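Local coordinates for protein Endonuclease/exonuclease/phosphatase (Leptotrichia buccalis C-1013-b, PDB 3TEB) that probably acts as a metal-dependent nuclease or related phosphoesterase of the DNase I-like superfamily, at residues Asn10-Leu15 with Met40-Gln45; Glu93-Ile98 with Phe139-Met144. All coordinates share one frame; numbering follows the deposited sequence.

Contact 1 (Asn10-Leu15 with Met40-Gln45). With MG (magnesium ion), chain C.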
ATOM      1  N   ASN A  10       0.804  -0.471  -5.711  1.00 24.88           N
ATOM      2  CA  ASN A  10       0.214   0.740  -6.276  1.00 24.53           C
ATOM      3  C   ASN A  10      -0.507   0.314  -7.535  1.00 24.43           C
ATOM      4  O   ASN A  10       0.131  -0.129  -8.485  1.00 24.79           O
ATOM      5  CB  ASN A  10       1.318   1.735  -6.613  1.00 24.76           C
ATOM      6  CG  ASN A  10       0.792   3.006  -7.244  1.00 25.14           C
ATOM      7  OD1 ASN A  10      -0.062   2.972  -8.140  1.00 26.87           O
ATOM      8  ND2 ASN A  10       1.319   4.150  -6.789  1.00 25.82           N
ATOM      9  N   VAL A  11      -1.829   0.408  -7.559  1.00 24.15           N
ATOM     10  CA  VAL A  11      -2.562  -0.306  -8.611  1.00 24.00           C
ATOM     11  C   VAL A  11      -2.878   0.521  -9.849  1.00 24.04           C
ATOM     12  O   VAL A  11      -3.435   0.000 -10.825  1.00 24.21           O
ATOM     13  CB  VAL A  11      -3.836  -0.998  -8.081  1.00 23.99           C
ATOM     14  CG1 VAL A  11      -3.457  -2.273  -7.344  1.00 23.98           C
ATOM     15  CG2 VAL A  11      -4.664  -0.046  -7.215  1.00 23.73           C
ATOM     16  N   HIS A  12      -2.508   1.798  -9.797  1.00 24.12           N
ATOM     17  CA  HIS A  12      -2.764   2.742 -10.870  1.00 24.61           C
ATOM     18  C   HIS A  12      -4.198   2.548 -11.385  1.00 24.37           C
ATOM     19  O   HIS A  12      -4.426   2.422 -12.586  1.00 24.82           O
ATOM     20  CB  HIS A  12      -1.718   2.543 -11.975  1.00 25.04           C
ATOM     21  CG  HIS A  12      -1.508   3.742 -12.851  1.00 27.06           C
ATOM     22  ND1 HIS A  12      -1.294   3.639 -14.210  1.00 28.39           N
ATOM     23  CD2 HIS A  12      -1.465   5.067 -12.564  1.00 28.48           C
ATOM     24  CE1 HIS A  12      -1.131   4.848 -14.723  1.00 29.01           C
ATOM     25  NE2 HIS A  12      -1.233   5.733 -13.746  1.00 29.16           N
ATOM     26  N   ALA A  13      -5.156   2.512 -10.465  1.00 24.14           N
ATOM     27  CA  ALA A  13      -6.535   2.117 -10.766  1.00 24.27           C
ATOM     28  C   ALA A  13      -7.239   2.872 -11.907  1.00 24.45           C
ATOM     29  O   ALA A  13      -7.384   4.097 -11.841  1.00 24.41           O
ATOM     30  CB  ALA A  13      -7.366   2.215  -9.510  1.00 24.35           C
ATOM     31  N   TRP A  14      -7.706   2.122 -12.914  1.00 24.82           N
ATOM     32  CA  TRP A  14      -8.499   2.639 -14.052  1.00 25.46           C
ATOM     33  C   TRP A  14      -7.724   3.599 -14.946  1.00 26.13           C
ATOM     34  O   TRP A  14      -8.315   4.459 -15.628  1.00 26.28           O
ATOM     35  CB  TRP A  14      -9.807   3.315 -13.618  1.00 25.25           C
ATOM     36  CG  TRP A  14     -10.696   2.510 -12.752  1.00 25.44           C
ATOM     37  CD1 TRP A  14     -11.124   2.853 -11.520  1.00 25.69           C
ATOM     38  CD2 TRP A  14     -11.287   1.228 -13.041  1.00 26.04           C
ATOM     39  NE1 TRP A  14     -11.939   1.877 -11.009  1.00 26.21           N
ATOM     40  CE2 TRP A  14     -12.056   0.866 -11.922  1.00 25.93           C
ATOM     41  CE3 TRP A  14     -11.234   0.350 -14.130  1.00 26.56           C
ATOM     42  CZ2 TRP A  14     -12.772  -0.331 -11.857  1.00 26.03           C
ATOM     43  CZ3 TRP A  14     -11.953  -0.841 -14.062  1.00 26.47           C
ATOM     44  CH2 TRP A  14     -12.711  -1.165 -12.935  1.00 26.20           C
ATOM     45  N   LEU A  15      -6.407   3.449 -14.934  1.00 26.89           N
ATOM     46  CA  LEU A  15      -5.513   4.273 -15.725  1.00 27.92           C
ATOM     47  C   LEU A  15      -4.548   3.347 -16.443  1.00 29.08           C
ATOM     48  O   LEU A  15      -3.515   3.786 -16.987  1.00 29.21           O
ATOM     49  CB  LEU A  15      -4.744   5.238 -14.832  1.00 27.61           C
ATOM     50  CG  LEU A  15      -5.522   6.190 -13.931  1.00 27.64           C
ATOM     51  CD1 LEU A  15      -4.531   6.930 -13.056  1.00 28.66           C
ATOM     52  CD2 LEU A  15      -6.363   7.169 -14.732  1.00 27.81           C
HETATM   53  N   MSE A  40      -3.032  -1.165  -0.758  1.00 26.41           N
HETATM   54  CA  MSE A  40      -3.149  -0.638  -2.116  1.00 25.69           C
HETATM   55  C   MSE A  40      -3.155   0.879  -2.144  1.00 25.24           C
HETATM   56  O   MSE A  40      -3.784   1.527  -1.283  1.00 25.27           O
HETATM   57  CB  MSE A  40      -4.416  -1.155  -2.763  1.00 25.60           C
HETATM   58  CG  MSE A  40      -4.320  -2.594  -3.164  1.00 26.45           C
HETATM   59 SE   MSE A  40      -6.000  -3.184  -3.934  0.75 29.40          SE
HETATM   60  CE  MSE A  40      -7.086  -3.068  -2.316  1.00 27.44           C
ATOM     61  N   GLN A  41      -2.448   1.434  -3.128  1.00 24.67           N
ATOM     62  CA  GLN A  41      -2.423   2.870  -3.360  1.00 24.22           C
ATOM     63  C   GLN A  41      -2.923   3.193  -4.764  1.00 23.90           C
ATOM     64  O   GLN A  41      -3.021   2.311  -5.632  1.00 23.80           O
ATOM     65  CB  GLN A  41      -1.019   3.434  -3.157  1.00 24.39           C
ATOM     66  CG  GLN A  41      -0.370   3.064  -1.836  1.00 25.62           C
ATOM     67  CD  GLN A  41       0.181   1.646  -1.835  1.00 27.98           C
ATOM     68  OE1 GLN A  41       0.764   1.194  -2.829  1.00 30.60           O
ATOM     69  NE2 GLN A  41      -0.006   0.931  -0.725  1.00 28.06           N
ATOM     70  N   GLU A  42      -3.209   4.474  -4.990  1.00 23.84           N
ATOM     71  CA  GLU A  42      -3.790   4.947  -6.253  1.00 23.99           C
ATOM     72  C   GLU A  42      -5.034   4.089  -6.569  1.00 23.78           C
ATOM     73  O   GLU A  42      -5.167   3.535  -7.647  1.00 23.99           O
ATOM     74  CB  GLU A  42      -2.757   4.999  -7.424  1.00 24.17           C
ATOM     75  CG  GLU A  42      -1.556   5.982  -7.246  1.00 26.79           C
ATOM     76  CD  GLU A  42      -0.830   6.370  -8.571  1.00 31.63           C
ATOM     77  OE1 GLU A  42      -1.447   7.020  -9.454  1.00 34.87           O
ATOM     78  OE2 GLU A  42       0.377   6.064  -8.740  1.00 33.11           O
ATOM     79  N   VAL A  43      -5.922   3.961  -5.594  1.00 23.64           N
ATOM     80  CA  VAL A  43      -7.183   3.254  -5.778  1.00 23.68           C
ATOM     81  C   VAL A  43      -8.220   4.306  -6.111  1.00 23.80           C
ATOM     82  O   VAL A  43      -8.452   5.209  -5.312  1.00 24.28           O
ATOM     83  CB  VAL A  43      -7.604   2.498  -4.499  1.00 23.66           C
ATOM     84  CG1 VAL A  43      -9.004   1.963  -4.633  1.00 23.81           C
ATOM     85  CG2 VAL A  43      -6.645   1.363  -4.216  1.00 23.51           C
ATOM     86  N   ASN A  44      -8.840   4.199  -7.285  1.00 23.71           N
ATOM     87  CA  ASN A  44      -9.712   5.267  -7.792  1.00 23.55           C
ATOM     88  C   ASN A  44     -11.168   4.866  -7.919  1.00 23.69           C
ATOM     89  O   ASN A  44     -11.499   3.689  -8.101  1.00 23.74           O
ATOM     90  CB  ASN A  44      -9.225   5.785  -9.157  1.00 23.61           C
ATOM     91  CG  ASN A  44      -7.785   6.291  -9.133  1.00 23.70           C
ATOM     92  OD1 ASN A  44      -7.412   7.100  -8.288  1.00 25.56           O
ATOM     93  ND2 ASN A  44      -6.974   5.824 -10.077  1.00 23.89           N
ATOM     94  N   GLN A  45     -12.031   5.868  -7.824  1.00 23.01           N
ATOM     95  CA  GLN A  45     -13.442   5.729  -8.169  1.00 22.17           C
ATOM     96  C   GLN A  45     -13.940   7.008  -8.846  1.00 22.73           C
ATOM     97  O   GLN A  45     -13.393   8.097  -8.640  1.00 23.47           O
ATOM     98  CB  GLN A  45     -14.273   5.433  -6.927  1.00 21.71           C
ATOM     99  CG  GLN A  45     -14.403   6.609  -5.951  1.00 22.26           C
ATOM    100  CD  GLN A  45     -15.137   6.248  -4.670  1.00 22.51           C
ATOM    101  OE1 GLN A  45     -15.427   5.075  -4.405  1.00 23.44           O
ATOM    102  NE2 GLN A  45     -15.444   7.258  -3.870  1.00 22.98           N
TER
HETATM  103 MG    MG C 301       1.172   6.386 -10.308  1.00 32.96          MG
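Asn10 meets Glu42 beside the magnesium ion. With CG anti to the backbone N (chi1 178°), its amide lies almost perpendicular to the carboxylate plane, and ND2 donates to the anti lone pair of Glu42 OE2 (2.9 Å), nearly within the amide plane. Glu42 OE2 also binds the magnesium ion, at 1.8 Å. Asn10 OD1 turns back to accept from His12 N at 3.2 Å, forming an Asx turn where the chain leaves strand 4-10. An alanine here would lack the whole amide and would probably leave His12 N without this acceptor and the carboxylate of Glu42, still bound to the metal, less firmly held. Val11 N extends the parallel pairing of Asn10 with Gln41, donating to Gln41 O (3.0 Å), while Val11 CG2 packs on Val43 CG2 at 3.9 Å. At His12 the ring edge faces Glu42 OE1, with CD2 3.7 Å away; its ND1 is held by Glu16, and Asp256, the other magnesium-binding residue, lies alongside. Ala13 N donates to Glu42 O, nearly along the C=O axis, as the chain turns its corner at Glu42. Ala13 O in turn accepts from Asn44 ND2, in the carbonyl plane and on a lone pair, although the modelled length is doubtfully short. Trp14 brings its ring edge to Asn44 O, with CD1 3.5 Å from that oxygen. Glu42 is thus gripped at both ends, its carbonyl by the loop backbone and its carboxylate by metal and amide, which would hold the metal-binding side chain in place and is consistent with a metal-dependent active site.

Contact 2 (Glu93-Ile98 with Phe139-Met144)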
ATOM      1  N   GLU A  93      -8.998   9.825  -5.695  1.00 26.98           N
ATOM      2  CA  GLU A  93      -7.824   8.992  -5.467  1.00 27.40           C
ATOM      3  C   GLU A  93      -7.717   8.672  -3.985  1.00 26.33           C
ATOM      4  O   GLU A  93      -7.863   9.559  -3.147  1.00 26.49           O
ATOM      5  CB  GLU A  93      -6.557   9.700  -5.959  1.00 28.25           C
ATOM      6  CG  GLU A  93      -5.369   8.761  -6.123  1.00 32.64           C
ATOM      7  CD  GLU A  93      -4.172   9.393  -6.853  1.00 39.28           C
ATOM      8  OE1 GLU A  93      -3.065   9.461  -6.234  1.00 42.23           O
ATOM      9  OE2 GLU A  93      -4.330   9.810  -8.037  1.00 41.56           O
ATOM     10  N   GLY A  94      -7.471   7.415  -3.654  1.00 25.27           N
ATOM     11  CA  GLY A  94      -7.379   7.035  -2.263  1.00 24.45           C
ATOM     12  C   GLY A  94      -6.477   5.847  -2.065  1.00 24.35           C
ATOM     13  O   GLY A  94      -5.762   5.445  -2.976  1.00 24.55           O
ATOM     14  N   VAL A  95      -6.498   5.288  -0.865  1.00 24.01           N
ATOM     15  CA  VAL A  95      -5.719   4.102  -0.571  1.00 23.98           C
ATOM     16  C   VAL A  95      -6.665   3.110   0.030  1.00 24.00           C
ATOM     17  O   VAL A  95      -7.747   3.491   0.472  1.00 24.02           O
ATOM     18  CB  VAL A  95      -4.568   4.385   0.419  1.00 24.05           C
ATOM     19  CG1 VAL A  95      -3.452   5.166  -0.261  1.00 24.28           C
ATOM     20  CG2 VAL A  95      -5.067   5.138   1.631  1.00 24.02           C
ATOM     21  N   ALA A  96      -6.282   1.839   0.035  1.00 24.19           N
ATOM     22  CA  ALA A  96      -7.128   0.834   0.652  1.00 24.41           C
ATOM     23  C   ALA A  96      -6.321  -0.254   1.329  1.00 24.95           C
ATOM     24  O   ALA A  96      -5.103  -0.344   1.151  1.00 25.19           O
ATOM     25  CB  ALA A  96      -8.078   0.250  -0.350  1.00 24.16           C
ATOM     26  N   VAL A  97      -7.003  -1.055   2.138  1.00 25.64           N
ATOM     27  CA  VAL A  97      -6.424  -2.251   2.719  1.00 26.44           C
ATOM     28  C   VAL A  97      -7.469  -3.338   2.577  1.00 27.11           C
ATOM     29  O   VAL A  97      -8.637  -3.118   2.881  1.00 27.58           O
ATOM     30  CB  VAL A  97      -6.134  -2.075   4.227  1.00 26.41           C
ATOM     31  CG1 VAL A  97      -5.610  -3.367   4.811  1.00 26.73           C
ATOM     32  CG2 VAL A  97      -5.146  -0.948   4.483  1.00 26.05           C
ATOM     33  N   ILE A  98      -7.067  -4.500   2.092  1.00 27.92           N
ATOM     34  CA  ILE A  98      -7.941  -5.671   2.124  1.00 28.86           C
ATOM     35  C   ILE A  98      -7.401  -6.637   3.172  1.00 29.48           C
ATOM     36  O   ILE A  98      -6.181  -6.733   3.359  1.00 29.77           O
ATOM     37  CB  ILE A  98      -7.968  -6.419   0.781  1.00 28.96           C
ATOM     38  CG1 ILE A  98      -8.328  -5.486  -0.387  1.00 29.88           C
ATOM     39  CG2 ILE A  98      -8.909  -7.607   0.856  1.00 29.26           C
ATOM     40  CD1 ILE A  98      -9.776  -5.026  -0.438  1.00 31.35           C
ATOM     41  N   PHE A 139      -1.549  -1.894  10.721  1.00 36.58           N
ATOM     42  CA  PHE A 139      -1.108  -1.875   9.321  1.00 34.91           C
ATOM     43  C   PHE A 139      -1.485  -0.546   8.684  1.00 34.09           C
ATOM     44  O   PHE A 139      -2.604  -0.082   8.851  1.00 33.97           O
ATOM     45  CB  PHE A 139      -1.745  -3.026   8.556  1.00 33.85           C
ATOM     46  CG  PHE A 139      -1.206  -4.369   8.932  1.00 34.05           C
ATOM     47  CD1 PHE A 139      -0.045  -4.866   8.337  1.00 34.11           C
ATOM     48  CD2 PHE A 139      -1.851  -5.149   9.888  1.00 34.30           C
ATOM     49  CE1 PHE A 139       0.475  -6.124   8.695  1.00 33.99           C
ATOM     50  CE2 PHE A 139      -1.349  -6.412  10.250  1.00 34.71           C
ATOM     51  CZ  PHE A 139      -0.180  -6.897   9.647  1.00 34.37           C
ATOM     52  N   TYR A 140      -0.556   0.090   7.982  1.00 33.45           N
ATOM     53  CA  TYR A 140      -0.829   1.408   7.413  1.00 32.61           C
ATOM     54  C   TYR A 140      -0.546   1.398   5.932  1.00 31.52           C
ATOM     55  O   TYR A 140       0.546   1.014   5.525  1.00 31.54           O
ATOM     56  CB  TYR A 140       0.045   2.479   8.065  1.00 33.41           C
ATOM     57  CG  TYR A 140      -0.246   2.762   9.515  1.00 34.63           C
ATOM     58  CD1 TYR A 140      -0.908   3.927   9.890  1.00 35.37           C
ATOM     59  CD2 TYR A 140       0.161   1.884  10.515  1.00 35.49           C
ATOM     60  CE1 TYR A 140      -1.175   4.208  11.232  1.00 36.67           C
ATOM     61  CE2 TYR A 140      -0.096   2.149  11.858  1.00 36.93           C
ATOM     62  CZ  TYR A 140      -0.764   3.311  12.214  1.00 37.42           C
ATOM     63  OH  TYR A 140      -1.020   3.583  13.548  1.00 38.64           O
ATOM     64  N   SER A 141      -1.523   1.822   5.131  1.00 30.28           N
ATOM     65  CA  SER A 141      -1.356   1.925   3.680  1.00 29.53           C
ATOM     66  C   SER A 141      -1.020   3.361   3.308  1.00 29.88           C
ATOM     67  O   SER A 141      -1.815   4.261   3.549  1.00 29.63           O
ATOM     68  CB  SER A 141      -2.625   1.476   2.977  1.00 28.43           C
ATOM     69  OG  SER A 141      -2.417   1.388   1.579  1.00 27.85           O
ATOM     70  N   CYS A 142       0.165   3.576   2.742  1.00 30.56           N
ATOM     71  CA  CYS A 142       0.674   4.929   2.553  1.00 31.41           C
ATOM     72  C   CYS A 142       1.037   5.203   1.127  1.00 31.37           C
ATOM     73  O   CYS A 142       1.578   4.334   0.441  1.00 31.60           O
ATOM     74  CB  CYS A 142       1.935   5.155   3.362  1.00 32.30           C
ATOM     75  SG  CYS A 142       1.949   4.319   4.929  1.00 34.21           S
ATOM     76  N   HIS A 143       0.758   6.430   0.697  1.00 31.43           N
ATOM     77  CA  HIS A 143       1.213   6.925  -0.586  1.00 31.55           C
ATOM     78  C   HIS A 143       1.664   8.372  -0.434  1.00 32.30           C
ATOM     79  O   HIS A 143       0.840   9.290  -0.398  1.00 31.85           O
ATOM     80  CB  HIS A 143       0.126   6.776  -1.651  1.00 30.39           C
ATOM     81  CG  HIS A 143       0.539   7.278  -2.996  1.00 30.34           C
ATOM     82  ND1 HIS A 143      -0.329   7.920  -3.844  1.00 29.73           N
ATOM     83  CD2 HIS A 143       1.739   7.264  -3.623  1.00 30.66           C
ATOM     84  CE1 HIS A 143       0.312   8.253  -4.950  1.00 30.58           C
ATOM     85  NE2 HIS A 143       1.569   7.867  -4.840  1.00 30.48           N
HETATM   86  N   MSE A 144       2.981   8.554  -0.355  1.00 33.68           N
HETATM   87  CA  MSE A 144       3.593   9.834   0.010  1.00 34.99           C
HETATM   88  C   MSE A 144       3.923  10.686  -1.196  1.00 35.80           C
HETATM   89  O   MSE A 144       3.940  10.199  -2.321  1.00 35.38           O
HETATM   90  CB  MSE A 144       4.879   9.610   0.814  1.00 35.78           C
HETATM   91  CG  MSE A 144       4.787   8.525   1.877  1.00 37.24           C
HETATM   92 SE   MSE A 144       3.519   8.924   3.311  0.75 40.16          SE
HETATM   93  CE  MSE A 144       4.461  10.424   4.105  1.00 40.41           C
TER
HETATM   94  O   HOH W   1      -2.935   6.734  -3.523  1.00 37.01           O
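Ser141 stands between Val95 and Val97 where the two strands face each other. The van der Waals contacts run along this line: Val97 CG2 touches Ser141 CB at 3.8 Å, Val95 CB lies 3.9 Å from Ser141 OG, and Val95 CG1 reaches the CB of His143 at 4.2 Å, the two side chains crossing obliquely. Val95 also packs across the interface on Val126 of strand 124-132, the neighbour of strand 135-143. The strands run roughly antiparallel, at 154°, yet share no backbone hydrogen bond, because they belong to different sheets that meet face to face, as in the central beta sandwich of the DNase I-like fold. Their axes approach to 6.9 Å, a closeness consistent with the small serine at the interface.

Among polar contacts, Ser141 OG is anti to its backbone N (chi1 -172°) and lies 3.2 Å from Ala96 O. Its single proton has another possible acceptor in Met40 O on strand 37-46, the neighbour of strand 91-99, where the bond would be weak, so its choice is not settled; Gln41 NE2 also makes a weak bond to the hydroxyl. The other polar link is through solvent. A water donates to Gly94 O and pairs with His143 ND1 at 2.9 Å, bridging the sheets where no direct bond joins these two residues.

At Glu93 the extended chain crosses that of His143 at about a right angle, bringing Glu93 OE1 to the ring edge, in plane and 3.8 Å from His143 CE1; the His143 side chain also touches Glu42 and Asp176.

In the fold
Contact 1 closes before contact 2 opens along the chain, and their centres lie about 10 Å apart. Strand 37-46 of the first and strand 91-99 of the second are antiparallel neighbours in one mixed sheet, where Met40 O and Ala96 N, and Val43 O and Gly94 N, are probably hydrogen-bonded; Glu42 and Val43 both face Gly94 as a G1 beta bulge. Contact 1 lies at that sheet, where the loop leaving strand 4-10 folds onto strand 37-46, whereas contact 2 joins the sheet to the second one through strand 135-143. Both lead to the metal: Glu42 binds it, and the His143 side chain lies about 6 Å from it, consistent with an active site at the ends of the sandwich strands.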